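Local structure of biotin transporter BioY (4DVE) at residues G59-P64 / V182-L187; G72-L77 / L82-G87; G100-A105 / I164-F169. The protein binds biotin within the membrane as the substrate-specific S component of an ECF-type ABC transporter, which probably drives uptake of the vitamin. All coordinates share one frame; numbering follows the deposited sequence.

Contact 1: residues G59-P64 / V182-L187; sequences GGLLGP and VIVRRL. With BNG (nonyl beta-D-glucopyranoside), chain F.
Leu-61 meets Val-184 and Leu-187 in a purely apolar contact between helix 52-80 and helix 170-189. Leu-61 CD2 sits between the two partners, 3.9 Å from Val-184 CB and as close to Leu-187 CB, while Leu-61 CD1 meets Leu-187 CD1. The Leu-61 side chain thus rests at an angle across two residues one turn apart on the partner helix, and its CG also approaches Val-184 CG1 at 4.0 Å. With CG beside the backbone N (chi1 -74°), the branch reaches the other helix although the CB does not point straight at it. The axes of the short segments come within 9.6 Å at an angle of 64°, a steep crossing, consistent with a small contact (168 Å² buried) round Leu-61, Val-184 and Leu-187. This joins the second and the last of the six helices of the S component. Met-26 of helix 13-33 also touches Leu-61, and Met-57 touches Val-184. Polar interactions flank this patch: the carbonyl of Gly-60 accepts a hydrogen bond from Arg-188, and Arg-185, whose CB points away from 59-64, forms a salt bridge with Glu-131 of helix 128-155. The glucoside detergent lies beside Pro-64, remote from Leu-61 and Val-184.

Contact 2: residues G72-L77 / L82-G87; sequences GAFLAL and LPVLTG. With BNG (nonyl beta-D-glucopyranoside), chain G.
Phe-74 projects from helix 72-77 against the loop 82-87, its ring reaching Val-84 and Leu-85. Setting CG anti to the backbone N (chi1 157°) brings the Phe-74 ring against the loop, where Phe-74 CE1 packs 3.7 Å from Val-84 CG2. The Val-84 carbonyl O lies at the ring edge, in plane, 3.5 Å from Phe-74 CE1. The Leu-85 side chain runs at about a right angle to that of Phe-74, its CD2 3.6 Å from Phe-74 CZ. Val-84 CG2 is the bump, filling a notch between Phe-74 CD1 and CE1, the Phe-74 carbonyl O (3.9 Å) and, more loosely, Leu-77 CB (4.4 Å). The chain makes this fit by turning back on itself after helix 52-80, with an inverse gamma turn centred on Pro-83 and a classic beta bulge in which Val-84 and Leu-85 both face Asn-89. Leu-82 N donates to Leu-77 O (3.0 Å, 148°), tying loop to helix. Beside this bond the two leucine side chains cross, Leu-77 CD2 lying 3.8 Å from Leu-82 CD1. Pro-83, its CB pointing away from 72-77, packs on the glucoside, Pro-83 CB 3.7 Å from glucoside O5. Trp-106 of helix 100-119 also touches Phe-74, while Leu-85 belongs to the biotin pocket.

Contact 3: residues G100-A105 / I164-F169; sequences GGYRIA and ISNLVF. With BTN (biotin), chain D.
Tyr-102, in the first turn of helix 100-119, faces Asn-166 and Phe-169 of 164-169, whose last four residues keep helical backbone angles but lack the regular helix bonds. The backbones stay well apart, the nearest CA atoms, those of Tyr-102 and Asn-166, being 11.2 Å from each other, so long side chains and biotin bridge the gap. The Tyr-102 ring and the Asn-166 amide come from opposite directions with their planes only 21° apart, the amide lying at the ring's edge. Tyr-102 OH also lies 3.7 Å from Phe-169 CE2. Tyr-102, Arg-103 and Phe-169 line the biotin pocket of the S component: biotin C2 sits 3.7 Å above one face of Tyr-102, off-centre, while its C4 lies 3.6 Å above the centre of the Phe-169 ring. Val-168 CG1 backs the opposite face of Phe-169, clamping this ring between a methyl and the bicyclic head of biotin. An alanine in place of Phe-169 is likely to strip the ureido ring of this flat support and open a gap beside the Tyr-102 hydroxyl. At the ligand's other end the Arg-103 chain bends in its middle (chi3 66°), and its NH2 gives biotin O12 a weak hydrogen bond of 2.6 Å. Ser-99 also binds biotin and holds Arg-103 NH2, while helix 128-155 packs against both partners, Ala-148 on Asn-166 and Asp-144 on Phe-169.

All three contacts are largely buried, but their chemistry differs. Contact 1 is apolar helix-to-helix packing with an exposed leucine at its margin; contact 2 adds a backbone hydrogen bond to its apolar fit, and contact 3 pairs a direct tyrosine contact with biotin lodged against both segments. Contacts 1 and 2 share helix 52-80 with centres about 21 Å apart, without touching. Contacts 1 and 3 lie on opposite sides of the chain's centre, their centres about 23 Å apart. Contacts 2 and 3 do touch: Leu-85 CD1 packs 3.3 Å from Arg-103 NH1, so the loop after helix 52-80 adjoins the arginine that meets the biotin carboxylate. Both lend residues to the biotin pocket.

Contact 1: residues G59-P64 / V182-L187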
loop_
_atom_site.group_PDB
_atom_site.type_symbol
_atom_site.label_atom_id
_atom_site.label_comp_id
_atom_site.label_asym_id
_atom_site.label_seq_id
_atom_site.Cartn_x
_atom_site.Cartn_y
_atom_site.Cartn_z
ATOM N N GLY A 59 1.427 0.619 7.051
ATOM C CA GLY A 59 0.616 0.329 8.255
ATOM C C GLY A 59 1.245 -0.646 9.242
ATOM O O GLY A 59 1.023 -0.548 10.453
ATOM N N GLY A 60 2.041 -1.593 8.744
ATOM C CA GLY A 60 2.718 -2.551 9.604
ATOM C C GLY A 60 3.928 -1.972 10.315
ATOM O O GLY A 60 4.400 -2.543 11.310
ATOM N N LEU A 61 4.450 -0.866 9.791
ATOM C CA LEU A 61 5.573 -0.170 10.432
ATOM C C LEU A 61 5.128 0.973 11.316
ATOM O O LEU A 61 5.590 1.099 12.440
ATOM C CB LEU A 61 6.582 0.339 9.404
ATOM C CG LEU A 61 7.444 -0.759 8.785
ATOM C CD1 LEU A 61 8.267 -0.243 7.592
ATOM C CD2 LEU A 61 8.295 -1.410 9.873
ATOM N N LEU A 62 4.226 1.804 10.808
ATOM C CA LEU A 62 3.916 3.060 11.444
ATOM C C LEU A 62 2.535 3.085 12.035
ATOM O O LEU A 62 2.104 4.112 12.561
ATOM C CB LEU A 62 4.094 4.188 10.415
ATOM C CG LEU A 62 5.560 4.397 9.976
ATOM C CD1 LEU A 62 5.704 5.522 8.963
ATOM C CD2 LEU A 62 6.493 4.623 11.175
ATOM N N GLY A 63 1.803 1.970 11.898
ATOM C CA GLY A 63 0.474 1.857 12.494
ATOM C C GLY A 63 -0.588 2.593 11.719
ATOM O O GLY A 63 -0.313 3.148 10.638
ATOM N N PRO A 64 -1.831 2.570 12.242
ATOM C CA PRO A 64 -2.956 3.023 11.427
ATOM C C PRO A 64 -3.017 4.532 11.217
ATOM O O PRO A 64 -3.652 4.980 10.262
ATOM C CB PRO A 64 -4.177 2.531 12.207
ATOM C CG PRO A 64 -3.689 2.477 13.641
ATOM C CD PRO A 64 -2.273 1.999 13.528
ATOM N N VAL A 182 8.044 -10.251 5.965
ATOM C CA VAL A 182 9.455 -10.518 6.290
ATOM C C VAL A 182 10.211 -9.218 6.626
ATOM O O VAL A 182 10.855 -9.112 7.681
ATOM C CB VAL A 182 10.196 -11.237 5.131
ATOM C CG1 VAL A 182 11.676 -11.386 5.461
ATOM C CG2 VAL A 182 9.577 -12.612 4.852
ATOM N N ILE A 183 10.124 -8.233 5.735
ATOM C CA ILE A 183 10.815 -6.954 5.923
ATOM C C ILE A 183 10.338 -6.197 7.177
ATOM O O ILE A 183 11.173 -5.792 8.021
ATOM C CB ILE A 183 10.713 -6.069 4.681
ATOM C CG1 ILE A 183 11.536 -6.668 3.532
ATOM C CG2 ILE A 183 11.207 -4.652 4.944
ATOM C CD1 ILE A 183 11.162 -6.060 2.179
ATOM N N VAL A 184 9.023 -6.041 7.339
ATOM C CA VAL A 184 8.532 -5.271 8.471
ATOM C C VAL A 184 8.787 -5.957 9.818
ATOM O O VAL A 184 9.137 -5.259 10.779
ATOM C CB VAL A 184 7.076 -4.750 8.365
ATOM C CG1 VAL A 184 6.771 -4.218 6.971
ATOM C CG2 VAL A 184 6.092 -5.787 8.818
ATOM N N ARG A 185 8.642 -7.283 9.898
ATOM C CA ARG A 185 8.887 -7.994 11.172
ATOM C C ARG A 185 10.363 -7.848 11.578
ATOM O O ARG A 185 10.661 -7.636 12.754
ATOM C CB ARG A 185 8.529 -9.494 11.150
ATOM C CG ARG A 185 7.207 -9.919 10.552
ATOM C CD ARG A 185 6.033 -10.176 11.471
ATOM N NE ARG A 185 6.330 -11.023 12.583
ATOM C CZ ARG A 185 5.513 -11.208 13.611
ATOM N NH1 ARG A 185 4.303 -10.644 13.661
ATOM N NH2 ARG A 185 5.913 -11.974 14.604
ATOM N N ARG A 186 11.279 -7.965 10.613
ATOM C CA ARG A 186 12.696 -7.657 10.856
ATOM C C ARG A 186 12.937 -6.228 11.346
ATOM O O ARG A 186 13.643 -6.020 12.340
ATOM C CB ARG A 186 13.563 -7.887 9.614
ATOM C CG ARG A 186 14.271 -9.219 9.599
ATOM C CD ARG A 186 14.832 -9.528 8.220
ATOM N NE ARG A 186 14.978 -10.969 8.007
ATOM C CZ ARG A 186 15.325 -11.536 6.854
ATOM N NH1 ARG A 186 15.565 -10.794 5.772
ATOM N NH2 ARG A 186 15.429 -12.864 6.785
ATOM N N LEU A 187 12.403 -5.247 10.634
ATOM C CA LEU A 187 12.540 -3.855 11.059
ATOM C C LEU A 187 12.001 -3.607 12.469
ATOM O O LEU A 187 12.570 -2.807 13.200
ATOM C CB LEU A 187 11.901 -2.885 10.085
ATOM C CG LEU A 187 12.643 -2.717 8.762
ATOM C CD1 LEU A 187 11.803 -1.811 7.866
ATOM C CD2 LEU A 187 14.075 -2.180 8.917
HETATM C C1 BNG F . -6.993 5.404 14.522
HETATM C C2 BNG F . -6.176 4.721 15.612
HETATM C C3 BNG F . -6.783 3.373 15.983
HETATM C C4 BNG F . -8.279 3.501 16.247
HETATM C C5 BNG F . -8.968 4.258 15.119
HETATM C C6 BNG F . -10.450 4.454 15.420
HETATM C "C1'" BNG F . -6.986 7.269 13.071
HETATM C "C2'" BNG F . -5.844 7.640 12.132
HETATM C "C3'" BNG F . -6.200 8.867 11.300
HETATM C "C4'" BNG F . -5.692 8.721 9.870
HETATM C "C5'" BNG F . -5.122 10.039 9.357
HETATM C "C6'" BNG F . -5.628 10.342 7.952
HETATM C "C7'" BNG F . -4.536 10.983 7.105
HETATM C "C8'" BNG F . -5.090 11.462 5.768
HETATM C "C9'" BNG F . -3.983 11.969 4.871
HETATM O O1 BNG F . -6.452 6.699 14.265
HETATM O O2 BNG F . -4.833 4.529 15.153
HETATM O O3 BNG F . -6.133 2.863 17.153
HETATM O O4 BNG F . -8.855 2.195 16.367
HETATM O O5 BNG F . -8.346 5.530 14.951
HETATM O O6 BNG F . -10.780 5.843 15.311
#

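Contact 2: residues G72-L77 / L82-G87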
loop_
_atom_site.group_PDB
_atom_site.type_symbol
_atom_site.label_atom_id
_atom_site.label_comp_id
_atom_site.label_asym_id
_atom_site.label_seq_id
_atom_site.Cartn_x
_atom_site.Cartn_y
_atom_site.Cartn_z
ATOM N N GLY A 72 -0.814 8.995 2.462
ATOM C CA GLY A 72 -1.555 10.194 2.123
ATOM C C GLY A 72 -0.671 11.242 1.509
ATOM O O GLY A 72 -1.046 11.875 0.520
ATOM N N ALA A 73 0.518 11.407 2.077
ATOM C CA ALA A 73 1.434 12.409 1.595
ATOM C C ALA A 73 1.899 12.061 0.184
ATOM O O ALA A 73 2.040 12.941 -0.665
ATOM C CB ALA A 73 2.620 12.574 2.558
ATOM N N PHE A 74 2.182 10.779 -0.037
ATOM C CA PHE A 74 2.568 10.273 -1.349
ATOM C C PHE A 74 1.452 10.570 -2.377
ATOM O O PHE A 74 1.695 11.098 -3.462
ATOM C CB PHE A 74 2.852 8.753 -1.254
ATOM C CG PHE A 74 2.732 8.023 -2.560
ATOM C CD1 PHE A 74 3.645 8.235 -3.581
ATOM C CD2 PHE A 74 1.709 7.106 -2.773
ATOM C CE1 PHE A 74 3.515 7.579 -4.817
ATOM C CE2 PHE A 74 1.601 6.432 -3.993
ATOM C CZ PHE A 74 2.492 6.680 -5.005
ATOM N N LEU A 75 0.225 10.219 -2.017
ATOM C CA LEU A 75 -0.912 10.401 -2.910
ATOM C C LEU A 75 -1.166 11.888 -3.188
ATOM O O LEU A 75 -1.462 12.268 -4.332
ATOM C CB LEU A 75 -2.173 9.731 -2.328
ATOM C CG LEU A 75 -2.139 8.218 -2.234
ATOM C CD1 LEU A 75 -3.380 7.670 -1.496
ATOM C CD2 LEU A 75 -2.049 7.632 -3.625
ATOM N N ALA A 76 -1.046 12.713 -2.146
ATOM C CA ALA A 76 -1.186 14.158 -2.283
ATOM C C ALA A 76 -0.167 14.720 -3.298
ATOM O O ALA A 76 -0.501 15.567 -4.144
ATOM C CB ALA A 76 -1.048 14.841 -0.918
ATOM N N LEU A 77 1.069 14.230 -3.230
ATOM C CA LEU A 77 2.091 14.632 -4.189
ATOM C C LEU A 77 1.672 14.285 -5.618
ATOM O O LEU A 77 1.853 15.082 -6.540
ATOM C CB LEU A 77 3.450 14.013 -3.826
ATOM C CG LEU A 77 4.191 14.607 -2.616
ATOM C CD1 LEU A 77 5.531 13.925 -2.429
ATOM C CD2 LEU A 77 4.434 16.110 -2.754
ATOM N N LEU A 82 3.127 15.977 -9.106
ATOM C CA LEU A 82 4.484 15.426 -9.179
ATOM C C LEU A 82 4.417 14.019 -9.756
ATOM O O LEU A 82 3.487 13.255 -9.453
ATOM C CB LEU A 82 5.192 15.422 -7.827
ATOM C CG LEU A 82 5.617 16.764 -7.238
ATOM C CD1 LEU A 82 6.383 16.478 -5.953
ATOM C CD2 LEU A 82 6.460 17.617 -8.200
ATOM N N PRO A 83 5.394 13.668 -10.598
ATOM C CA PRO A 83 5.328 12.388 -11.306
ATOM C C PRO A 83 5.856 11.230 -10.447
ATOM O O PRO A 83 6.871 10.605 -10.759
ATOM C CB PRO A 83 6.189 12.638 -12.559
ATOM C CG PRO A 83 7.174 13.677 -12.131
ATOM C CD PRO A 83 6.480 14.531 -11.098
ATOM N N VAL A 84 5.152 10.959 -9.368
ATOM C CA VAL A 84 5.600 9.996 -8.359
ATOM C C VAL A 84 4.950 8.616 -8.490
ATOM O O VAL A 84 5.318 7.678 -7.778
ATOM C CB VAL A 84 5.345 10.538 -6.947
ATOM C CG1 VAL A 84 6.170 11.826 -6.716
ATOM C CG2 VAL A 84 3.855 10.746 -6.718
ATOM N N LEU A 85 3.988 8.475 -9.389
ATOM C CA LEU A 85 3.391 7.163 -9.654
ATOM C C LEU A 85 4.284 6.437 -10.635
ATOM O O LEU A 85 5.053 7.068 -11.370
ATOM C CB LEU A 85 1.981 7.295 -10.245
ATOM C CG LEU A 85 0.981 8.047 -9.353
ATOM C CD1 LEU A 85 -0.329 8.321 -10.101
ATOM C CD2 LEU A 85 0.744 7.292 -8.051
ATOM N N THR A 86 4.172 5.113 -10.652
ATOM C CA THR A 86 4.944 4.244 -11.547
ATOM C C THR A 86 5.129 4.773 -12.984
ATOM O O THR A 86 4.174 5.165 -13.655
ATOM C CB THR A 86 4.304 2.836 -11.590
ATOM O OG1 THR A 86 4.370 2.254 -10.269
ATOM C CG2 THR A 86 5.033 1.952 -12.624
ATOM N N GLY A 87 6.382 4.801 -13.441
ATOM C CA GLY A 87 6.712 5.317 -14.764
ATOM C C GLY A 87 6.716 6.840 -14.908
ATOM O O GLY A 87 6.681 7.334 -16.012
HETATM C C1 BNG G . 5.295 16.021 -15.266
HETATM C C2 BNG G . 5.863 15.048 -16.292
HETATM C C3 BNG G . 4.748 14.357 -17.065
HETATM C C4 BNG G . 3.695 13.792 -16.119
HETATM C C5 BNG G . 3.257 14.841 -15.102
HETATM C C6 BNG G . 2.262 14.254 -14.108
HETATM C "C1'" BNG G . 5.969 17.789 -13.852
HETATM C "C2'" BNG G . 6.889 18.052 -12.667
HETATM C "C3'" BNG G . 8.246 17.388 -12.870
HETATM C "C4'" BNG G . 9.300 18.008 -11.961
HETATM C "C5'" BNG G . 10.581 17.181 -11.966
HETATM C "C6'" BNG G . 10.469 15.994 -11.017
HETATM C "C7'" BNG G . 11.345 14.838 -11.482
HETATM C "C8'" BNG G . 12.046 15.177 -12.793
HETATM C "C9'" BNG G . 12.869 16.441 -12.654
HETATM O O1 BNG G . 6.359 16.579 -14.499
HETATM O O2 BNG G . 6.708 15.757 -17.205
HETATM O O3 BNG G . 5.299 13.296 -17.853
HETATM O O4 BNG G . 2.559 13.355 -16.874
HETATM O O5 BNG G . 4.398 15.328 -14.401
HETATM O O6 BNG G . 1.629 15.315 -13.384
#

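Contact 3: residues G100-A105 / I164-F169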
loop_
_atom_site.group_PDB
_atom_site.type_symbol
_atom_site.label_atom_id
_atom_site.label_comp_id
_atom_site.label_asym_id
_atom_site.label_seq_id
_atom_site.Cartn_x
_atom_site.Cartn_y
_atom_site.Cartn_z
ATOM N N GLY A 100 -7.474 4.204 -11.172
ATOM C CA GLY A 100 -7.902 5.085 -10.071
ATOM C C GLY A 100 -8.370 4.363 -8.815
ATOM O O GLY A 100 -8.065 4.773 -7.688
ATOM N N GLY A 101 -9.105 3.278 -9.012
ATOM C CA GLY A 101 -9.655 2.496 -7.920
ATOM C C GLY A 101 -8.597 1.905 -7.008
ATOM O O GLY A 101 -8.751 1.935 -5.782
ATOM N N TYR A 102 -7.527 1.368 -7.599
ATOM C CA TYR A 102 -6.453 0.795 -6.819
ATOM C C TYR A 102 -5.837 1.882 -5.921
ATOM O O TYR A 102 -5.587 1.668 -4.732
ATOM C CB TYR A 102 -5.362 0.198 -7.706
ATOM C CG TYR A 102 -5.833 -0.858 -8.679
ATOM C CD1 TYR A 102 -5.932 -2.217 -8.306
ATOM C CD2 TYR A 102 -6.195 -0.500 -9.989
ATOM C CE1 TYR A 102 -6.340 -3.182 -9.227
ATOM C CE2 TYR A 102 -6.611 -1.454 -10.907
ATOM C CZ TYR A 102 -6.698 -2.788 -10.530
ATOM O OH TYR A 102 -7.140 -3.706 -11.475
ATOM N N ARG A 103 -5.636 3.051 -6.507
ATOM C CA ARG A 103 -5.021 4.209 -5.827
ATOM C C ARG A 103 -5.828 4.757 -4.657
ATOM O O ARG A 103 -5.265 5.086 -3.610
ATOM C CB ARG A 103 -4.733 5.303 -6.854
ATOM C CG ARG A 103 -3.481 4.933 -7.612
ATOM C CD ARG A 103 -3.533 5.193 -9.076
ATOM N NE ARG A 103 -3.615 6.574 -9.390
ATOM C CZ ARG A 103 -3.499 7.068 -10.610
ATOM N NH1 ARG A 103 -3.555 8.378 -10.767
ATOM N NH2 ARG A 103 -3.296 6.283 -11.652
ATOM N N ILE A 104 -7.138 4.825 -4.822
ATOM C CA ILE A 104 -8.015 5.250 -3.760
ATOM C C ILE A 104 -8.019 4.208 -2.654
ATOM O O ILE A 104 -7.972 4.563 -1.485
ATOM C CB ILE A 104 -9.450 5.508 -4.276
ATOM C CG1 ILE A 104 -9.445 6.692 -5.245
ATOM C CG2 ILE A 104 -10.395 5.792 -3.119
ATOM C CD1 ILE A 104 -10.721 6.835 -6.069
ATOM N N ALA A 105 -8.040 2.922 -3.020
ATOM C CA ALA A 105 -7.966 1.852 -2.038
ATOM C C ALA A 105 -6.657 1.946 -1.231
ATOM O O ALA A 105 -6.648 1.645 -0.022
ATOM C CB ALA A 105 -8.108 0.465 -2.695
ATOM N N ILE A 164 -11.825 -11.269 -13.311
ATOM C CA ILE A 164 -10.993 -12.381 -13.776
ATOM C C ILE A 164 -9.607 -11.934 -14.272
ATOM O O ILE A 164 -8.589 -12.581 -13.962
ATOM C CB ILE A 164 -11.704 -13.190 -14.877
ATOM C CG1 ILE A 164 -12.878 -13.963 -14.281
ATOM C CG2 ILE A 164 -10.734 -14.163 -15.531
ATOM C CD1 ILE A 164 -13.736 -14.661 -15.338
ATOM N N SER A 165 -9.570 -10.827 -15.007
ATOM C CA SER A 165 -8.316 -10.258 -15.511
ATOM C C SER A 165 -7.379 -9.858 -14.360
ATOM O O SER A 165 -6.146 -9.947 -14.482
ATOM C CB SER A 165 -8.587 -9.032 -16.397
ATOM O OG SER A 165 -9.323 -9.394 -17.543
ATOM N N ASN A 166 -7.966 -9.451 -13.245
ATOM C CA ASN A 166 -7.185 -9.077 -12.077
ATOM C C ASN A 166 -6.464 -10.224 -11.379
ATOM O O ASN A 166 -5.581 -9.987 -10.573
ATOM C CB ASN A 166 -8.035 -8.286 -11.090
ATOM C CG ASN A 166 -8.012 -6.802 -11.415
ATOM O OD1 ASN A 166 -8.641 -6.328 -12.396
ATOM N ND2 ASN A 166 -7.222 -6.083 -10.678
ATOM N N LEU A 167 -6.810 -11.462 -11.720
ATOM C CA LEU A 167 -6.080 -12.620 -11.230
ATOM C C LEU A 167 -4.609 -12.592 -11.656
ATOM O O LEU A 167 -3.742 -13.094 -10.926
ATOM C CB LEU A 167 -6.754 -13.909 -11.706
ATOM C CG LEU A 167 -8.129 -14.205 -11.069
ATOM C CD1 LEU A 167 -8.842 -15.404 -11.734
ATOM C CD2 LEU A 167 -7.976 -14.408 -9.569
ATOM N N VAL A 168 -4.326 -11.967 -12.797
ATOM C CA VAL A 168 -2.958 -11.720 -13.255
ATOM C C VAL A 168 -2.073 -11.026 -12.207
ATOM O O VAL A 168 -0.863 -11.233 -12.229
ATOM C CB VAL A 168 -2.905 -10.889 -14.575
ATOM C CG1 VAL A 168 -3.082 -9.380 -14.325
ATOM C CG2 VAL A 168 -1.619 -11.135 -15.323
ATOM N N PHE A 169 -2.675 -10.213 -11.324
ATOM C CA PHE A 169 -1.927 -9.484 -10.289
ATOM C C PHE A 169 -1.618 -10.296 -9.044
ATOM O O PHE A 169 -0.745 -9.893 -8.264
ATOM C CB PHE A 169 -2.632 -8.186 -9.885
ATOM C CG PHE A 169 -2.836 -7.245 -11.029
ATOM C CD1 PHE A 169 -1.765 -6.887 -11.853
ATOM C CD2 PHE A 169 -4.098 -6.766 -11.325
ATOM C CE1 PHE A 169 -1.964 -6.070 -12.961
ATOM C CE2 PHE A 169 -4.298 -5.938 -12.412
ATOM C CZ PHE A 169 -3.233 -5.594 -13.244
HETATM C C11 BTN D . -0.893 3.760 -11.112
HETATM O O11 BTN D . 0.317 4.033 -10.943
HETATM O O12 BTN D . -1.560 4.396 -11.940
HETATM C C10 BTN D . -1.587 2.657 -10.291
HETATM C C9 BTN D . -1.355 1.250 -10.849
HETATM C C8 BTN D . -2.132 0.202 -10.019
HETATM C C7 BTN D . -1.679 -1.226 -10.360
HETATM C C2 BTN D . -2.395 -2.283 -9.538
HETATM S S1 BTN D . -1.922 -2.182 -7.802
HETATM C C6 BTN D . -2.532 -3.828 -7.509
HETATM C C5 BTN D . -2.266 -4.666 -8.783
HETATM N N1 BTN D . -0.984 -5.317 -8.714
HETATM C C3 BTN D . -0.123 -4.870 -9.624
HETATM O O3 BTN D . 1.032 -5.270 -9.778
HETATM N N2 BTN D . -0.740 -3.926 -10.356
HETATM C C4 BTN D . -2.113 -3.716 -9.972
#